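Local coordinates for protein taurine:2-oxoglutarate aminotransferase (Bifidobacterium kashiwanohense PV20-2, PDB 6JIX) that probably transfers amino groups from taurine to 2-oxoglutarate, using pyridoxal 5'-phosphate as its cofactor, at residues E219-V222 with G226-L229; E253-F258 with G368-L373; C139-H144 with M179-Y184; V172-P177 with A214-E219. All coordinates share one frame; numbering follows the deposited sequence.

In the fold
The segments lie mostly on, or just after, strands 135-139, 213-219 and 248-252 of the seven-stranded mixed sheet of a class-III aminotransferase; contact 4 spans strand 135-139 from edge strand 171-174. Along the chain, contacts 3 and 4 interleave, contact 1 begins where contact 4 ends, at the shared E219, and contact 2 comes last. Contact 1 is central, its centre about 8 Å from the centres of contacts 2 and 3 and about 12 Å from that of contact 4; contacts 2 and 4 are farthest apart, about 19 Å between centres. Each contact has one segment touching PLP, and F370 packs behind M255, tying the three-stranded sheet of strand 370-376 to the pocket.

Contact 1 of 4, residues E219-V222 with G226-L229; sequences ESIV and GVIL. With PLP (pyridoxal-5'-phosphate), chain G.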
# COMPACT_ATOMS: atom_id res chain seq x y z
N GLU A 219 2.22 -8.67 -16.82
CA GLU A 219 2.16 -7.30 -17.34
C GLU A 219 1.68 -7.32 -18.78
O GLU A 219 2.23 -8.04 -19.63
CB GLU A 219 3.54 -6.65 -17.30
CG GLU A 219 4.06 -6.23 -15.95
CD GLU A 219 5.50 -5.70 -16.02
OE1 GLU A 219 5.66 -4.47 -16.12
OE2 GLU A 219 6.45 -6.52 -15.96
N SER A 220 0.69 -6.47 -19.07
CA SER A 220 0.16 -6.41 -20.44
C SER A 220 1.29 -6.26 -21.45
O SER A 220 1.41 -7.04 -22.40
CB SER A 220 -0.84 -5.25 -20.56
OG SER A 220 -2.01 -5.46 -19.77
N ILE A 221 2.18 -5.29 -21.21
CA ILE A 221 3.46 -5.16 -21.90
C ILE A 221 4.50 -5.00 -20.81
O ILE A 221 4.37 -4.11 -19.97
CB ILE A 221 3.49 -3.96 -22.86
CG1 ILE A 221 2.58 -4.21 -24.06
CG2 ILE A 221 4.92 -3.68 -23.33
CD1 ILE A 221 2.12 -2.92 -24.75
N VAL A 222 5.51 -5.89 -20.79
CA VAL A 222 6.50 -5.82 -19.71
C VAL A 222 7.16 -4.45 -19.71
O VAL A 222 7.78 -4.04 -20.70
CB VAL A 222 7.53 -6.95 -19.83
CG1 VAL A 222 8.78 -6.60 -19.05
CG2 VAL A 222 6.95 -8.25 -19.31
N GLY A 226 11.81 -3.16 -19.52
CA GLY A 226 12.28 -2.77 -20.84
C GLY A 226 11.29 -2.56 -21.96
O GLY A 226 11.69 -2.60 -23.12
N VAL A 227 10.02 -2.33 -21.66
CA VAL A 227 9.00 -2.17 -22.69
C VAL A 227 9.16 -3.30 -23.69
O VAL A 227 9.35 -3.07 -24.89
CB VAL A 227 9.10 -0.79 -23.38
CG1 VAL A 227 7.87 -0.52 -24.21
CG2 VAL A 227 9.28 0.30 -22.35
N ILE A 228 9.05 -4.54 -23.21
CA ILE A 228 9.32 -5.72 -24.03
C ILE A 228 8.01 -6.07 -24.73
O ILE A 228 7.22 -6.89 -24.26
CB ILE A 228 9.88 -6.87 -23.21
CG1 ILE A 228 10.95 -6.35 -22.24
CG2 ILE A 228 10.50 -7.92 -24.13
CD1 ILE A 228 11.20 -7.23 -21.04
N LEU A 229 7.79 -5.43 -25.88
CA LEU A 229 6.63 -5.73 -26.70
C LEU A 229 6.59 -7.22 -27.02
O LEU A 229 7.61 -7.78 -27.45
CB LEU A 229 6.68 -4.92 -28.00
CG LEU A 229 6.79 -3.41 -27.77
CD1 LEU A 229 7.06 -2.69 -29.09
CD2 LEU A 229 5.52 -2.86 -27.07
N1 PLP G . 3.37 -3.61 -11.47
C2 PLP G . 4.10 -2.96 -12.38
C2A PLP G . 3.97 -3.28 -13.86
C3 PLP G . 5.02 -1.95 -11.98
O3 PLP G . 5.79 -1.27 -12.90
C4 PLP G . 5.15 -1.64 -10.65
C4A PLP G . 6.17 -0.53 -10.25
O4A PLP G . 7.15 -0.29 -10.96
C5 PLP G . 4.35 -2.35 -9.71
C6 PLP G . 3.45 -3.34 -10.16
C5A PLP G . 4.46 -2.02 -8.18
O4P PLP G . 3.72 -0.86 -7.99
P PLP G . 3.90 0.00 -6.62
O1P PLP G . 2.88 1.05 -6.54
O2P PLP G . 3.63 -0.82 -5.43
O3P PLP G . 5.47 0.61 -6.57
O HOH W 1 4.93 -8.00 -22.79
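V222 and I228 meet where the loop doubles back, joined by a hydrogen bond from I228 N to V222 O, 2.9 Å long with an N-H...O angle of 149°. A water makes a second link, accepting from V222 N at 3.0 Å and donating to I228 O. The two side chains run side by side in the same direction, V222 CB 4.1 Å from I228 CB; branched aliphatic residues suit this buried, apolar spot. I221 and L229 repeat the pattern: with CG1 beside the backbone N (chi1 -70°), I221 turns CG2 to L229 CD2, 3.9 Å away. This is the loop that leaves strand 213-219 at its C-terminal end, the usual place for cofactor-binding residues in such an alpha/beta sheet, and I228 centres an inverse gamma turn within it. G226 suits its positive phi of 130°, where a side chain would press on the preceding carbonyl. Farther out, R365 bonds to the carbonyls of G226 and V227. E219, which ends strand 213-219, lies beside PLP, its CG 3.6 Å from the C2A methyl; its carboxylate is held by G223 N through OE1 and by Y143 N through OE2.

Contact 2 of 4, residues E253-F258 with G368-L373; sequences EVMAGF and GLFSAL. With PLP (pyridoxal-5'-phosphate), chain G.
M255 and A256 both press on the ring of F370, and no hydrogen bond joins the two segments. The apolar contacts come first: M255 CG lies 3.7 Å from F370 CZ, and the A256 methyl, CB, is 3.9 Å from CE2, so the far end of the ring is met by two neighbouring residues. The small side chain of A256 suits a place so near the aromatic group. The second kind is a Met-aromatic contact, in which M255 SD stands at the ring edge, 5.2 Å from the centroid and 84° off the ring normal. Contacts with the cofactor form the third. M255 carries CG anti to the backbone N (chi1 174°), then bends at chi3 to bring CE beside PLP O3; V254 sets CB 3.5 Å from PLP N1 and CG1 against C4 and C5. An alanine here instead of M255 would remove CG, SD and CE, and the F370 ring edge would probably lose its packing, with a gap opened towards PLP. K281, which binds the cofactor, also touches M255 and V254. Sulfur and CG pack on F370 while the terminal methyl lies beside PLP, so a flexible, apolar chain fills the space between ring and cofactor without any directional bond.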
# COMPACT_ATOMS: atom_id res chain seq x y z
N GLU A 253 -1.75 -3.66 -15.30
CA GLU A 253 -1.75 -2.39 -16.00
C GLU A 253 -1.13 -1.28 -15.17
O GLU A 253 -1.29 -0.10 -15.49
CB GLU A 253 -3.17 -1.97 -16.39
CG GLU A 253 -3.88 -2.89 -17.35
CD GLU A 253 -3.52 -2.59 -18.79
OE1 GLU A 253 -3.38 -1.40 -19.11
OE2 GLU A 253 -3.37 -3.55 -19.58
N VAL A 254 -0.40 -1.63 -14.10
CA VAL A 254 0.10 -0.60 -13.19
C VAL A 254 0.94 0.43 -13.95
O VAL A 254 0.82 1.64 -13.74
CB VAL A 254 0.88 -1.24 -12.03
CG1 VAL A 254 1.78 -0.21 -11.34
CG2 VAL A 254 -0.08 -1.87 -11.03
N MET A 255 1.82 -0.04 -14.84
CA MET A 255 2.68 0.86 -15.59
C MET A 255 2.12 1.21 -16.97
O MET A 255 2.28 2.34 -17.42
CB MET A 255 4.08 0.27 -15.75
CG MET A 255 4.98 1.12 -16.64
SD MET A 255 6.76 0.89 -16.39
CE MET A 255 6.84 1.06 -14.61
N ALA A 256 1.46 0.27 -17.63
CA ALA A 256 1.04 0.47 -19.01
C ALA A 256 -0.38 1.00 -19.14
O ALA A 256 -0.84 1.21 -20.27
CB ALA A 256 1.18 -0.84 -19.80
N GLY A 257 -1.07 1.25 -18.02
CA GLY A 257 -2.43 1.72 -18.08
C GLY A 257 -2.55 3.24 -18.26
O GLY A 257 -1.58 3.99 -18.20
N PHE A 258 -3.77 3.67 -18.56
CA PHE A 258 -4.15 5.08 -18.61
C PHE A 258 -3.39 5.84 -19.70
O PHE A 258 -2.69 6.83 -19.45
CB PHE A 258 -4.02 5.69 -17.22
CG PHE A 258 -4.96 5.07 -16.23
CD1 PHE A 258 -6.31 5.34 -16.29
CD2 PHE A 258 -4.52 4.12 -15.32
CE1 PHE A 258 -7.19 4.72 -15.42
CE2 PHE A 258 -5.40 3.50 -14.45
CZ PHE A 258 -6.73 3.79 -14.49
N GLY A 368 2.63 3.95 -28.40
CA GLY A 368 2.20 5.20 -27.78
C GLY A 368 3.41 5.99 -27.30
O GLY A 368 4.37 6.23 -28.04
N LEU A 369 3.36 6.41 -26.05
CA LEU A 369 4.51 7.04 -25.42
C LEU A 369 5.16 6.07 -24.42
O LEU A 369 5.60 6.47 -23.35
CB LEU A 369 4.11 8.37 -24.79
CG LEU A 369 3.75 9.43 -25.84
CD1 LEU A 369 3.12 10.66 -25.22
CD2 LEU A 369 4.98 9.81 -26.64
N PHE A 370 5.20 4.79 -24.79
CA PHE A 370 5.76 3.69 -24.00
C PHE A 370 6.88 3.06 -24.84
O PHE A 370 6.62 2.27 -25.75
CB PHE A 370 4.67 2.67 -23.66
CG PHE A 370 4.95 1.83 -22.45
CD1 PHE A 370 5.62 2.35 -21.35
CD2 PHE A 370 4.51 0.51 -22.41
CE1 PHE A 370 5.87 1.55 -20.22
CE2 PHE A 370 4.76 -0.29 -21.29
CZ PHE A 370 5.44 0.23 -20.19
N SER A 371 8.14 3.38 -24.52
CA SER A 371 9.22 3.10 -25.45
C SER A 371 10.52 2.85 -24.69
O SER A 371 10.68 3.29 -23.55
CB SER A 371 9.41 4.26 -26.43
OG SER A 371 10.27 5.25 -25.87
N ALA A 372 11.44 2.15 -25.36
CA ALA A 372 12.74 1.83 -24.78
C ALA A 372 13.75 1.50 -25.88
O ALA A 372 13.38 1.02 -26.95
CB ALA A 372 12.64 0.66 -23.79
N LEU A 373 15.02 1.74 -25.57
CA LEU A 373 16.13 1.35 -26.42
C LEU A 373 16.95 0.27 -25.74
O LEU A 373 17.27 0.37 -24.54
CB LEU A 373 17.01 2.56 -26.73
CG LEU A 373 16.33 3.73 -27.44
CD1 LEU A 373 17.34 4.85 -27.70
CD2 LEU A 373 15.63 3.30 -28.73
N1 PLP G . 3.37 -3.61 -11.47
C2 PLP G . 4.10 -2.96 -12.38
C2A PLP G . 3.97 -3.28 -13.86
C3 PLP G . 5.02 -1.95 -11.98
O3 PLP G . 5.79 -1.27 -12.90
C4 PLP G . 5.15 -1.64 -10.65
C4A PLP G . 6.17 -0.53 -10.25
O4A PLP G . 7.15 -0.29 -10.96
C5 PLP G . 4.35 -2.35 -9.71
C6 PLP G . 3.45 -3.34 -10.16
C5A PLP G . 4.46 -2.02 -8.18
O4P PLP G . 3.72 -0.86 -7.99
P PLP G . 3.90 0.00 -6.62
O1P PLP G . 2.88 1.05 -6.54
O2P PLP G . 3.63 -0.82 -5.43
O3P PLP G . 5.47 0.61 -6.57

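Contact 3 of 4, residues C139-H144 with M179-Y184; sequences CYRSYH and MYEDGY. With PLP (pyridoxal-5'-phosphate), chain G.
R141 has the most surface buried here, and its guanidinium reaches across to D182, which approaches from the opposite direction. The bond is weak: R141 NH2 donates to D182 OD1 over 3.4 Å at an angle of 154°, a long salt bridge. OD1 sits at the guanidinium edge, near its plane, but the two flat groups are turned 48° apart and do not pair squarely. A straight chain from CG to NE (chi3 178°) gives R141 the length to get there. E181 adds a looser attraction, OE1 standing 4.0 Å from NH2, beyond salt-bridge range. The stronger polar partners lie nearby: R141 NH1 donates to N176 O, and N178 N to D182 OD2. The acids belong to the short helix 179-182, which ends in a Schellman motif with G183 N bonded to Y180 O and Y184 N to M179 O; the positive phi of G183 suits glycine. With an alanine in place of R141, D182 and E181 would probably be left without their nearby positive charge and N176 O without this donor. Next to R141, S142 OG bonds to C139 O at 2.7 Å. From there the loop runs inward to PLP, where Y143 meets C4A with its ring edge and H144, bonded through ND1 to D252 OD2, lies with its carbonyl carbon 3.5 Å from C6.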
# COMPACT_ATOMS: atom_id res chain seq x y z
N CYS A 139 5.64 -14.36 -15.16
CA CYS A 139 6.81 -14.34 -16.03
C CYS A 139 8.07 -14.00 -15.25
O CYS A 139 8.04 -13.19 -14.33
CB CYS A 139 6.63 -13.31 -17.15
SG CYS A 139 5.11 -13.44 -18.06
N TYR A 140 9.18 -14.63 -15.66
CA TYR A 140 10.48 -14.28 -15.11
C TYR A 140 10.86 -12.83 -15.44
O TYR A 140 11.45 -12.13 -14.61
CB TYR A 140 11.55 -15.23 -15.65
CG TYR A 140 11.73 -16.51 -14.87
CD1 TYR A 140 12.06 -16.50 -13.52
CD2 TYR A 140 11.57 -17.75 -15.48
CE1 TYR A 140 12.22 -17.69 -12.80
CE2 TYR A 140 11.73 -18.95 -14.77
CZ TYR A 140 12.06 -18.92 -13.44
OH TYR A 140 12.22 -20.10 -12.73
N ARG A 141 10.51 -12.36 -16.64
CA ARG A 141 10.79 -10.98 -17.04
C ARG A 141 9.57 -10.14 -16.69
O ARG A 141 8.73 -9.80 -17.53
CB ARG A 141 11.11 -10.90 -18.52
CG ARG A 141 12.55 -11.16 -18.90
CD ARG A 141 12.63 -11.52 -20.39
NE ARG A 141 14.00 -11.74 -20.86
CZ ARG A 141 14.34 -12.66 -21.76
NH1 ARG A 141 13.41 -13.44 -22.29
NH2 ARG A 141 15.60 -12.79 -22.14
N SER A 142 9.49 -9.76 -15.42
CA SER A 142 8.32 -9.04 -14.93
C SER A 142 8.63 -8.44 -13.56
O SER A 142 9.50 -8.93 -12.83
CB SER A 142 7.09 -9.96 -14.84
OG SER A 142 7.07 -10.72 -13.64
N TYR A 143 7.91 -7.37 -13.24
CA TYR A 143 7.89 -6.80 -11.89
C TYR A 143 6.45 -6.49 -11.51
O TYR A 143 5.72 -5.86 -12.28
CB TYR A 143 8.74 -5.54 -11.79
CG TYR A 143 8.77 -4.95 -10.39
CD1 TYR A 143 9.48 -5.57 -9.37
CD2 TYR A 143 8.07 -3.77 -10.09
CE1 TYR A 143 9.51 -5.03 -8.08
CE2 TYR A 143 8.10 -3.22 -8.80
CZ TYR A 143 8.82 -3.86 -7.79
OH TYR A 143 8.85 -3.33 -6.50
N HIS A 144 6.05 -6.94 -10.31
CA HIS A 144 4.69 -6.76 -9.81
C HIS A 144 4.59 -6.13 -8.43
O HIS A 144 3.49 -6.08 -7.87
CB HIS A 144 3.95 -8.11 -9.79
CG HIS A 144 3.80 -8.73 -11.14
ND1 HIS A 144 2.92 -8.25 -12.09
CD2 HIS A 144 4.43 -9.79 -11.70
CE1 HIS A 144 3.01 -9.00 -13.17
NE2 HIS A 144 3.91 -9.94 -12.96
N MET A 179 12.24 -10.72 -27.64
CA MET A 179 12.61 -11.09 -29.01
C MET A 179 14.05 -10.73 -29.34
O MET A 179 14.82 -11.59 -29.78
CB MET A 179 11.64 -10.46 -30.00
CG MET A 179 10.50 -11.39 -30.28
SD MET A 179 9.40 -10.73 -31.50
CE MET A 179 9.65 -11.95 -32.80
N TYR A 180 14.44 -9.47 -29.15
CA TYR A 180 15.80 -9.08 -29.51
C TYR A 180 16.84 -9.87 -28.72
O TYR A 180 17.75 -10.47 -29.29
CB TYR A 180 16.01 -7.59 -29.33
CG TYR A 180 17.41 -7.17 -29.72
CD1 TYR A 180 17.71 -6.78 -31.03
CD2 TYR A 180 18.45 -7.20 -28.79
CE1 TYR A 180 19.00 -6.42 -31.39
CE2 TYR A 180 19.75 -6.84 -29.14
CZ TYR A 180 20.02 -6.46 -30.43
OH TYR A 180 21.32 -6.11 -30.76
N GLU A 181 16.71 -9.90 -27.38
CA GLU A 181 17.73 -10.55 -26.56
C GLU A 181 17.81 -12.06 -26.78
O GLU A 181 18.80 -12.69 -26.39
CB GLU A 181 17.48 -10.23 -25.09
CG GLU A 181 17.76 -8.77 -24.71
CD GLU A 181 17.81 -8.55 -23.21
OE1 GLU A 181 17.96 -9.54 -22.47
OE2 GLU A 181 17.69 -7.38 -22.78
N ASP A 182 16.77 -12.67 -27.35
CA ASP A 182 16.77 -14.09 -27.61
C ASP A 182 17.25 -14.43 -29.02
O ASP A 182 17.37 -15.61 -29.36
CB ASP A 182 15.36 -14.67 -27.41
CG ASP A 182 14.87 -14.56 -25.96
OD1 ASP A 182 15.69 -14.64 -25.01
OD2 ASP A 182 13.64 -14.41 -25.77
N GLY A 183 17.55 -13.43 -29.85
CA GLY A 183 18.11 -13.69 -31.16
C GLY A 183 17.17 -13.55 -32.34
O GLY A 183 17.56 -13.90 -33.46
N TYR A 184 15.94 -13.08 -32.14
CA TYR A 184 14.97 -12.95 -33.23
C TYR A 184 14.76 -11.48 -33.60
O TYR A 184 15.42 -10.58 -33.07
CB TYR A 184 13.65 -13.62 -32.86
CG TYR A 184 13.80 -15.02 -32.29
CD1 TYR A 184 13.95 -16.13 -33.11
CD2 TYR A 184 13.78 -15.22 -30.92
CE1 TYR A 184 14.09 -17.40 -32.58
CE2 TYR A 184 13.91 -16.47 -30.39
CZ TYR A 184 14.06 -17.56 -31.21
OH TYR A 184 14.18 -18.80 -30.64
N1 PLP G . 3.37 -3.61 -11.47
C2 PLP G . 4.10 -2.96 -12.38
C2A PLP G . 3.97 -3.28 -13.86
C3 PLP G . 5.02 -1.95 -11.98
O3 PLP G . 5.79 -1.27 -12.90
C4 PLP G . 5.15 -1.64 -10.65
C4A PLP G . 6.17 -0.53 -10.25
O4A PLP G . 7.15 -0.29 -10.96
C5 PLP G . 4.35 -2.35 -9.71
C6 PLP G . 3.45 -3.34 -10.16
C5A PLP G . 4.46 -2.02 -8.18
O4P PLP G . 3.72 -0.86 -7.99
P PLP G . 3.90 0.00 -6.62
O1P PLP G . 2.88 1.05 -6.54
O2P PLP G . 3.63 -0.82 -5.43
O3P PLP G . 5.47 0.61 -6.57

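Contact 4 of 4, residues V172-P177 with A214-E219; sequences VHFMNP and AAILME. With PLP (pyridoxal-5'-phosphate), chain G.
F174 reaches towards I216 and M218 with the far end of its ring, and the contact can be followed outward from its CB. With chi1 at 65°, CG is placed between the backbone N and the carbonyl carbon, which sends the ring over towards strand 213-219. Farther along, CE1 comes 4.3 Å from I216 CG2. At the tip, CZ meets both partners: I216 CG2 at 4.2 Å, and M218 SD at 4.0 Å. The side chain of C139, on the strand between, also packs at this end of the ring, its SG nearest to CZ. The sulfur of M218 stands at the ring edge, near its plane, 5.4 Å from the centroid, a Met-aromatic contact in which the two side chains cross at about a right angle. The residue types fit the place, since a long flat ring can span the width of an intervening strand while a branched isoleucine and a flexible methionine fill in at its end. Helices 190-208 and 234-245 add L201, Q204 and Y234 around F174, and M235 and V238 around M218. F174 is bonded through its backbone to S138 and Y140, at the end of strand 135-139, which separates the two segments in the sheet. Such side-chain contact across a middle strand, beneath covering helices, belongs to the alpha/beta core of the large domain in fold type I PLP enzymes, here at the edge of its seven-stranded mixed sheet.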
# COMPACT_ATOMS: atom_id res chain seq x y z
N VAL A 172 4.83 -20.22 -9.56
CA VAL A 172 5.59 -20.85 -10.63
C VAL A 172 5.91 -19.80 -11.69
O VAL A 172 5.02 -19.08 -12.16
CB VAL A 172 4.81 -22.01 -11.26
CG1 VAL A 172 5.72 -22.80 -12.20
CG2 VAL A 172 4.25 -22.91 -10.20
N HIS A 173 7.18 -19.74 -12.09
CA HIS A 173 7.65 -18.75 -13.05
C HIS A 173 7.92 -19.40 -14.39
O HIS A 173 8.51 -20.48 -14.46
CB HIS A 173 8.89 -18.05 -12.51
CG HIS A 173 8.63 -17.23 -11.29
ND1 HIS A 173 8.88 -17.69 -10.02
CD2 HIS A 173 8.07 -16.00 -11.15
CE1 HIS A 173 8.52 -16.77 -9.14
NE2 HIS A 173 8.03 -15.74 -9.80
N PHE A 174 7.48 -18.74 -15.46
CA PHE A 174 7.78 -19.17 -16.81
C PHE A 174 8.51 -18.08 -17.56
O PHE A 174 8.30 -16.88 -17.33
CB PHE A 174 6.52 -19.60 -17.61
CG PHE A 174 5.53 -18.50 -17.88
CD1 PHE A 174 4.79 -17.93 -16.84
CD2 PHE A 174 5.30 -18.07 -19.18
CE1 PHE A 174 3.85 -16.94 -17.10
CE2 PHE A 174 4.39 -17.07 -19.45
CZ PHE A 174 3.65 -16.51 -18.42
N MET A 175 9.39 -18.49 -18.47
CA MET A 175 10.17 -17.55 -19.25
C MET A 175 9.33 -16.99 -20.40
O MET A 175 8.73 -17.75 -21.16
CB MET A 175 11.43 -18.22 -19.79
CG MET A 175 12.33 -17.29 -20.57
SD MET A 175 12.99 -15.92 -19.58
CE MET A 175 13.36 -16.82 -18.07
N ASN A 176 9.24 -15.65 -20.48
CA ASN A 176 8.59 -14.99 -21.60
C ASN A 176 9.63 -14.49 -22.59
O ASN A 176 10.78 -14.23 -22.21
CB ASN A 176 7.71 -13.81 -21.15
CG ASN A 176 8.35 -12.96 -20.05
OD1 ASN A 176 9.27 -13.40 -19.35
ND2 ASN A 176 7.84 -11.74 -19.88
N PRO A 177 9.26 -14.34 -23.86
CA PRO A 177 10.25 -13.97 -24.88
C PRO A 177 10.59 -12.50 -24.84
O PRO A 177 9.71 -11.64 -24.72
CB PRO A 177 9.54 -14.32 -26.20
CG PRO A 177 8.10 -14.12 -25.88
CD PRO A 177 7.92 -14.56 -24.44
N ALA A 214 -4.53 -21.26 -10.47
CA ALA A 214 -5.64 -20.32 -10.32
C ALA A 214 -5.57 -19.20 -11.34
O ALA A 214 -6.60 -18.76 -11.86
CB ALA A 214 -5.64 -19.74 -8.91
N ALA A 215 -4.36 -18.74 -11.66
CA ALA A 215 -4.22 -17.55 -12.49
C ALA A 215 -2.84 -17.51 -13.14
O ALA A 215 -1.84 -17.96 -12.56
CB ALA A 215 -4.44 -16.28 -11.65
N ILE A 216 -2.81 -16.97 -14.34
CA ILE A 216 -1.58 -16.52 -14.96
C ILE A 216 -1.57 -15.00 -14.84
O ILE A 216 -2.51 -14.33 -15.27
CB ILE A 216 -1.50 -16.96 -16.43
CG1 ILE A 216 -1.29 -18.47 -16.52
CG2 ILE A 216 -0.38 -16.21 -17.15
CD1 ILE A 216 -1.14 -18.94 -17.94
N LEU A 217 -0.51 -14.46 -14.24
CA LEU A 217 -0.39 -13.03 -14.02
C LEU A 217 0.73 -12.47 -14.87
O LEU A 217 1.89 -12.90 -14.75
CB LEU A 217 -0.15 -12.76 -12.53
CG LEU A 217 0.43 -11.41 -12.11
CD1 LEU A 217 -0.54 -10.26 -12.40
CD2 LEU A 217 0.77 -11.46 -10.64
N MET A 218 0.41 -11.53 -15.76
CA MET A 218 1.43 -10.93 -16.61
C MET A 218 1.15 -9.46 -16.83
O MET A 218 -0.01 -9.04 -16.93
CB MET A 218 1.64 -11.67 -17.95
CG MET A 218 0.48 -12.35 -18.56
SD MET A 218 1.06 -13.71 -19.63
CE MET A 218 2.26 -12.95 -20.71
N GLU A 219 2.22 -8.67 -16.82
CA GLU A 219 2.16 -7.30 -17.34
C GLU A 219 1.68 -7.32 -18.78
O GLU A 219 2.23 -8.04 -19.63
CB GLU A 219 3.54 -6.65 -17.30
CG GLU A 219 4.06 -6.23 -15.95
CD GLU A 219 5.50 -5.70 -16.02
OE1 GLU A 219 5.66 -4.47 -16.12
OE2 GLU A 219 6.45 -6.52 -15.96
N1 PLP G . 3.37 -3.61 -11.47
C2 PLP G . 4.10 -2.96 -12.38
C2A PLP G . 3.97 -3.28 -13.86
C3 PLP G . 5.02 -1.95 -11.98
O3 PLP G . 5.79 -1.27 -12.90
C4 PLP G . 5.15 -1.64 -10.65
C4A PLP G . 6.17 -0.53 -10.25
O4A PLP G . 7.15 -0.29 -10.96
C5 PLP G . 4.35 -2.35 -9.71
C6 PLP G . 3.45 -3.34 -10.16
C5A PLP G . 4.46 -2.02 -8.18
O4P PLP G . 3.72 -0.86 -7.99
P PLP G . 3.90 0.00 -6.62
O1P PLP G . 2.88 1.05 -6.54
O2P PLP G . 3.63 -0.82 -5.43
O3P PLP G . 5.47 0.61 -6.57